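Local coordinates for protein citrinin polyketide synthase (Monascus purpureus, PDB 5MPT) that builds the polyketide precursor of the mycotoxin citrinin from malonyl-CoA units, this piece being its S-adenosylmethionine-dependent C-methyltransferase (CMeT) domain, at residues A[263-275]-A[291-304]. Residues are numbered along the deposited sequence; the frame is centred on the assembly and turned at random.
Sequences KVVNIESPPDPQL and TRNLEISTRNIHRI. With SAH (S-adenosyl-L-homocysteine), chain B.
In the Rossmann-like methyltransferase fold of the CMeT domain, the adenine-binding loop after strand 260-264 packs on helix 294-304 and the residues leading into it, with Ile267 and Glu268 meeting Thr291, Arg292, Ser297 and Asn300. The loop reads the adenine edge of S-adenosyl-L-homocysteine. Ile267 N donates to SAH N1 at 3.0 Å, and Asn266 OD1 accepts from SAH N6. The same OD1 takes the N-H of Glu268, closing an Asx turn within a type I beta turn from Asn266 to Ser269. Ile267 bridges ligand and helix. CG1 and CD1 lie over one face of the adenine, near N1 and C2. Ile267 CG2, anti to the backbone N, goes the other way, to Ser297 CB at 3.6 Å.

Asn300 ties the turn to the helix. Asn300 ND2 gives Ile267 O a fairly straight bond of 3.0 Å (164°), on a lone pair in the carbonyl plane. A weak, bent second bond runs to Glu268 O.

Glu268 reaches back through an extended chain to the residues before the helix. Glu268 OE2 accepts from Arg292 N at 2.8 Å, from above the carboxylate plane. Glu268 OE1 forms a salt bridge with Arg292 NH1 at 3.0 Å. The carboxylate meets the guanidinium at its edge, their planes 82° apart, so the pairing is not the flat two-pronged kind.

Farther along, apolar packing takes over. Ile304 CG1 meets Pro271 CB at 3.6 Å and Leu275 CB at 4.1 Å. Ile304 also reaches Met213 of strand 208-213 and Ile282 of strand 279-285. Ile304 CA points a C-H at Leu275 O, 3.5 Å away.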
loop_
_atom_site.group_PDB
_atom_site.type_symbol
_atom_site.label_atom_id
_atom_site.label_comp_id
_atom_site.label_asym_id
_atom_site.label_seq_id
_atom_site.Cartn_x
_atom_site.Cartn_y
_atom_site.Cartn_z
ATOM N N LYS A 263 11.469 15.821 7.220
ATOM C CA LYS A 263 10.571 16.421 8.205
ATOM C C LYS A 263 9.440 15.450 8.558
ATOM O O LYS A 263 8.973 14.688 7.705
ATOM C CB LYS A 263 9.995 17.760 7.689
ATOM C CG LYS A 263 9.113 18.523 8.698
ATOM C CD LYS A 263 8.582 19.877 8.143
ATOM C CE LYS A 263 7.775 20.674 9.197
ATOM N NZ LYS A 263 7.290 21.996 8.690
ATOM N N VAL A 264 9.029 15.471 9.834
ATOM C CA VAL A 264 7.846 14.750 10.305
ATOM C C VAL A 264 6.599 15.544 9.937
ATOM O O VAL A 264 6.456 16.711 10.324
ATOM C CB VAL A 264 7.913 14.531 11.828
ATOM C CG1 VAL A 264 6.668 13.798 12.321
ATOM C CG2 VAL A 264 9.174 13.754 12.212
ATOM N N VAL A 265 5.676 14.916 9.211
ATOM C CA VAL A 265 4.450 15.582 8.781
ATOM C C VAL A 265 3.299 14.600 8.909
ATOM O O VAL A 265 3.384 13.466 8.427
ATOM C CB VAL A 265 4.534 16.109 7.337
ATOM C CG1 VAL A 265 3.164 16.643 6.882
ATOM C CG2 VAL A 265 5.604 17.161 7.230
ATOM N N ASN A 266 2.222 15.038 9.540
ATOM C CA ASN A 266 1.017 14.234 9.695
ATOM C C ASN A 266 0.001 14.671 8.650
ATOM O O ASN A 266 -0.398 15.846 8.619
ATOM C CB ASN A 266 0.461 14.412 11.105
ATOM C CG ASN A 266 -0.737 13.535 11.389
ATOM O OD1 ASN A 266 -1.408 13.035 10.497
ATOM N ND2 ASN A 266 -1.060 13.421 12.674
ATOM N N ILE A 267 -0.326 13.752 7.738
ATOM C CA ILE A 267 -1.308 13.972 6.679
ATOM C C ILE A 267 -2.609 14.529 7.213
ATOM O O ILE A 267 -3.274 15.316 6.520
ATOM C CB ILE A 267 -1.556 12.656 5.922
ATOM C CG1 ILE A 267 -0.262 12.198 5.255
ATOM C CG2 ILE A 267 -2.724 12.786 4.927
ATOM C CD1 ILE A 267 -0.243 10.733 4.811
ATOM N N GLU A 268 -3.002 14.142 8.444
ATOM C CA GLU A 268 -4.292 14.556 8.993
ATOM C C GLU A 268 -4.271 15.977 9.533
ATOM O O GLU A 268 -5.345 16.557 9.738
ATOM C CB GLU A 268 -4.739 13.613 10.125
ATOM C CG GLU A 268 -4.977 12.205 9.638
ATOM C CD GLU A 268 -5.697 11.312 10.635
ATOM O OE1 GLU A 268 -6.192 11.833 11.671
ATOM O OE2 GLU A 268 -5.770 10.094 10.378
ATOM N N SER A 269 -3.077 16.540 9.782
ATOM C CA SER A 269 -2.972 17.870 10.385
ATOM C C SER A 269 -3.196 18.989 9.370
ATOM O O SER A 269 -2.813 18.886 8.219
ATOM C CB SER A 269 -1.595 18.069 11.000
ATOM O OG SER A 269 -1.374 17.166 12.062
ATOM N N PRO A 270 -3.782 20.102 9.791
ATOM C CA PRO A 270 -3.762 21.283 8.948
ATOM C C PRO A 270 -2.332 21.694 8.659
ATOM O O PRO A 270 -1.442 21.556 9.518
ATOM C CB PRO A 270 -4.496 22.328 9.798
ATOM C CG PRO A 270 -4.346 21.830 11.180
ATOM C CD PRO A 270 -4.401 20.381 11.098
ATOM N N PRO A 271 -2.056 22.188 7.458
ATOM C CA PRO A 271 -0.690 22.631 7.148
ATOM C C PRO A 271 -0.331 23.915 7.857
ATOM O O PRO A 271 -1.111 24.863 7.845
ATOM C CB PRO A 271 -0.732 22.885 5.635
ATOM C CG PRO A 271 -2.109 22.440 5.179
ATOM C CD PRO A 271 -2.991 22.456 6.367
ATOM N N ASP A 272 0.896 23.989 8.379
ATOM C CA ASP A 272 1.372 25.263 8.886
ATOM C C ASP A 272 1.625 26.222 7.717
ATOM O O ASP A 272 1.798 25.786 6.567
ATOM C CB ASP A 272 2.623 25.072 9.745
ATOM C CG ASP A 272 3.884 24.941 8.942
ATOM O OD1 ASP A 272 4.450 25.991 8.586
ATOM O OD2 ASP A 272 4.333 23.800 8.705
ATOM N N PRO A 273 1.594 27.536 7.983
ATOM C CA PRO A 273 1.736 28.524 6.901
ATOM C C PRO A 273 2.865 28.230 5.947
ATOM O O PRO A 273 2.712 28.430 4.742
ATOM C CB PRO A 273 1.975 29.831 7.677
ATOM C CG PRO A 273 1.200 29.657 8.910
ATOM C CD PRO A 273 1.236 28.189 9.260
ATOM N N GLN A 274 3.999 27.748 6.457
ATOM C CA GLN A 274 5.149 27.485 5.612
ATOM C C GLN A 274 4.860 26.420 4.562
ATOM O O GLN A 274 5.497 26.428 3.505
ATOM C CB GLN A 274 6.350 27.059 6.456
ATOM C CG GLN A 274 6.805 28.076 7.461
ATOM C CD GLN A 274 7.972 27.577 8.285
ATOM O OE1 GLN A 274 8.376 26.418 8.171
ATOM N NE2 GLN A 274 8.518 28.448 9.126
ATOM N N LEU A 275 3.906 25.515 4.799
ATOM C CA LEU A 275 3.601 24.480 3.808
ATOM C C LEU A 275 2.546 24.919 2.800
ATOM O O LEU A 275 2.482 24.347 1.703
ATOM C CB LEU A 275 3.112 23.196 4.494
ATOM C CG LEU A 275 4.093 22.462 5.423
ATOM C CD1 LEU A 275 3.419 21.326 6.200
ATOM C CD2 LEU A 275 5.265 21.919 4.634
ATOM N N THR A 291 -5.415 7.013 6.903
ATOM C CA THR A 291 -5.879 8.096 7.755
ATOM C C THR A 291 -7.364 7.923 8.074
ATOM O O THR A 291 -8.078 7.114 7.474
ATOM C CB THR A 291 -5.619 9.457 7.099
ATOM O OG1 THR A 291 -6.407 9.620 5.910
ATOM C CG2 THR A 291 -4.155 9.630 6.750
ATOM N N ARG A 292 -7.840 8.747 9.016
ATOM C CA ARG A 292 -9.196 8.607 9.515
ATOM C C ARG A 292 -10.238 8.994 8.482
ATOM O O ARG A 292 -11.306 8.380 8.413
ATOM C CB ARG A 292 -9.348 9.466 10.765
ATOM C CG ARG A 292 -8.532 8.965 11.958
ATOM C CD ARG A 292 -8.614 9.895 13.187
ATOM N NE ARG A 292 -8.010 9.234 14.353
ATOM C CZ ARG A 292 -6.693 9.099 14.508
ATOM N NH1 ARG A 292 -5.861 9.591 13.606
ATOM N NH2 ARG A 292 -6.192 8.455 15.549
ATOM N N ASN A 293 -9.976 10.041 7.711
ATOM C CA ASN A 293 -11.023 10.692 6.929
ATOM C C ASN A 293 -10.387 11.187 5.644
ATOM O O ASN A 293 -9.488 12.028 5.678
ATOM C CB ASN A 293 -11.675 11.841 7.722
ATOM C CG ASN A 293 -12.762 12.574 6.924
ATOM O OD1 ASN A 293 -12.525 13.063 5.809
ATOM N ND2 ASN A 293 -13.958 12.669 7.505
ATOM N N LEU A 294 -10.795 10.598 4.516
ATOM C CA LEU A 294 -10.115 10.885 3.261
ATOM C C LEU A 294 -10.365 12.310 2.799
ATOM O O LEU A 294 -9.475 12.937 2.210
ATOM C CB LEU A 294 -10.552 9.886 2.194
ATOM C CG LEU A 294 -10.136 8.444 2.459
ATOM C CD1 LEU A 294 -10.499 7.581 1.263
ATOM C CD2 LEU A 294 -8.629 8.290 2.772
ATOM N N GLU A 295 -11.568 12.835 3.038
ATOM C CA GLU A 295 -11.849 14.240 2.712
ATOM C C GLU A 295 -10.903 15.183 3.442
ATOM O O GLU A 295 -10.318 16.104 2.842
ATOM C CB GLU A 295 -13.287 14.590 3.073
ATOM C CG GLU A 295 -14.332 14.055 2.116
ATOM C CD GLU A 295 -15.713 14.622 2.389
ATOM O OE1 GLU A 295 -15.800 15.701 3.019
ATOM O OE2 GLU A 295 -16.703 13.982 1.970
ATOM N N ILE A 296 -10.771 14.999 4.748
ATOM C CA ILE A 296 -9.889 15.858 5.532
ATOM C C ILE A 296 -8.453 15.720 5.049
ATOM O O ILE A 296 -7.751 16.719 4.849
ATOM C CB ILE A 296 -10.031 15.530 7.036
ATOM C CG1 ILE A 296 -11.420 15.928 7.520
ATOM C CG2 ILE A 296 -8.933 16.181 7.856
ATOM C CD1 ILE A 296 -11.710 15.489 8.955
ATOM N N SER A 297 -7.997 14.480 4.831
ATOM C CA SER A 297 -6.608 14.291 4.435
ATOM C C SER A 297 -6.328 14.902 3.060
ATOM O O SER A 297 -5.306 15.567 2.865
ATOM C CB SER A 297 -6.254 12.821 4.432
ATOM O OG SER A 297 -6.303 12.341 5.751
ATOM N N THR A 298 -7.206 14.663 2.084
ATOM C CA THR A 298 -6.917 15.137 0.748
ATOM C C THR A 298 -7.131 16.643 0.666
ATOM O O THR A 298 -6.488 17.309 -0.141
ATOM C CB THR A 298 -7.745 14.380 -0.312
ATOM O OG1 THR A 298 -9.137 14.588 -0.085
ATOM C CG2 THR A 298 -7.427 12.836 -0.337
ATOM N N ARG A 299 -8.009 17.197 1.500
ATOM C CA ARG A 299 -8.140 18.648 1.577
ATOM C C ARG A 299 -6.866 19.272 2.133
ATOM O O ARG A 299 -6.364 20.274 1.601
ATOM C CB ARG A 299 -9.349 19.023 2.435
ATOM C CG ARG A 299 -9.659 20.525 2.421
ATOM C CD ARG A 299 -10.937 20.853 3.162
ATOM N NE ARG A 299 -12.144 20.474 2.426
ATOM C CZ ARG A 299 -12.981 19.498 2.774
ATOM N NH1 ARG A 299 -12.770 18.764 3.863
ATOM N NH2 ARG A 299 -14.050 19.256 2.025
ATOM N N ASN A 300 -6.325 18.692 3.204
ATOM C CA ASN A 300 -5.049 19.151 3.733
ATOM C C ASN A 300 -3.980 19.145 2.647
ATOM O O ASN A 300 -3.238 20.115 2.479
ATOM C CB ASN A 300 -4.605 18.276 4.904
ATOM C CG ASN A 300 -5.504 18.399 6.119
ATOM O OD1 ASN A 300 -6.200 19.397 6.309
ATOM N ND2 ASN A 300 -5.462 17.393 6.966
ATOM N N ILE A 301 -3.879 18.030 1.913
ATOM C CA ILE A 301 -2.909 17.925 0.833
ATOM C C ILE A 301 -3.153 19.013 -0.199
ATOM O O ILE A 301 -2.213 19.652 -0.691
ATOM C CB ILE A 301 -2.981 16.510 0.235
ATOM C CG1 ILE A 301 -2.450 15.523 1.292
ATOM C CG2 ILE A 301 -2.285 16.493 -1.096
ATOM C CD1 ILE A 301 -2.680 14.051 0.958
ATOM N N HIS A 302 -4.418 19.241 -0.555
ATOM C CA HIS A 302 -4.727 20.273 -1.538
ATOM C C HIS A 302 -4.134 21.616 -1.146
ATOM O O HIS A 302 -3.586 22.334 -1.984
ATOM C CB HIS A 302 -6.240 20.405 -1.710
ATOM C CG HIS A 302 -6.635 21.229 -2.885
ATOM N ND1 HIS A 302 -6.845 22.588 -2.807
ATOM C CD2 HIS A 302 -6.861 20.888 -4.172
ATOM C CE1 HIS A 302 -7.177 23.048 -4.002
ATOM N NE2 HIS A 302 -7.176 22.037 -4.858
ATOM N N ARG A 303 -4.218 21.965 0.134
ATOM C CA ARG A 303 -3.811 23.296 0.567
ATOM C C ARG A 303 -2.300 23.458 0.522
ATOM O O ARG A 303 -1.806 24.579 0.403
ATOM C CB ARG A 303 -4.356 23.532 1.983
ATOM C CG ARG A 303 -4.123 24.950 2.560
ATOM C CD ARG A 303 -4.671 26.069 1.671
ATOM N NE ARG A 303 -6.126 25.995 1.501
ATOM C CZ ARG A 303 -6.999 26.896 1.945
ATOM N NH1 ARG A 303 -6.594 27.983 2.592
ATOM N NH2 ARG A 303 -8.294 26.710 1.729
ATOM N N ILE A 304 -1.563 22.351 0.594
ATOM C CA ILE A 304 -0.109 22.373 0.489
ATOM C C ILE A 304 0.344 22.495 -0.961
ATOM O O ILE A 304 1.479 22.911 -1.217
ATOM C CB ILE A 304 0.451 21.103 1.156
ATOM C CG1 ILE A 304 0.137 21.134 2.666
ATOM C CG2 ILE A 304 1.949 20.963 0.974
ATOM C CD1 ILE A 304 0.313 19.780 3.368
HETATM N N SAH B . 5.264 4.690 1.465
HETATM C CA SAH B . 5.519 3.584 2.436
HETATM C CB SAH B . 4.677 2.321 2.304
HETATM C CG SAH B . 3.247 2.452 2.799
HETATM S SD SAH B . 3.297 2.231 4.611
HETATM C C SAH B . 7.013 3.177 2.294
HETATM O O SAH B . 7.488 2.677 3.415
HETATM O OXT SAH B . 7.649 3.266 1.273
HETATM C "C5'" SAH B . 2.317 3.633 5.206
HETATM C "C4'" SAH B . 3.251 4.728 5.679
HETATM O "O4'" SAH B . 2.395 5.844 6.005
HETATM C "C3'" SAH B . 4.057 4.404 6.943
HETATM O "O3'" SAH B . 5.387 4.864 6.719
HETATM C "C2'" SAH B . 3.338 5.207 8.041
HETATM O "O2'" SAH B . 4.226 5.663 9.060
HETATM C "C1'" SAH B . 2.802 6.385 7.237
HETATM N N9 SAH B . 1.660 7.086 7.813
HETATM C C8 SAH B . 0.572 6.552 8.450
HETATM N N7 SAH B . -0.275 7.443 8.906
HETATM C C5 SAH B . 0.301 8.655 8.548
HETATM C C6 SAH B . -0.096 9.992 8.743
HETATM N N6 SAH B . -1.198 10.357 9.410
HETATM N N1 SAH B . 0.706 10.957 8.255
HETATM C C2 SAH B . 1.827 10.610 7.616
HETATM N N3 SAH B . 2.306 9.391 7.364
HETATM C C4 SAH B . 1.490 8.447 7.866
#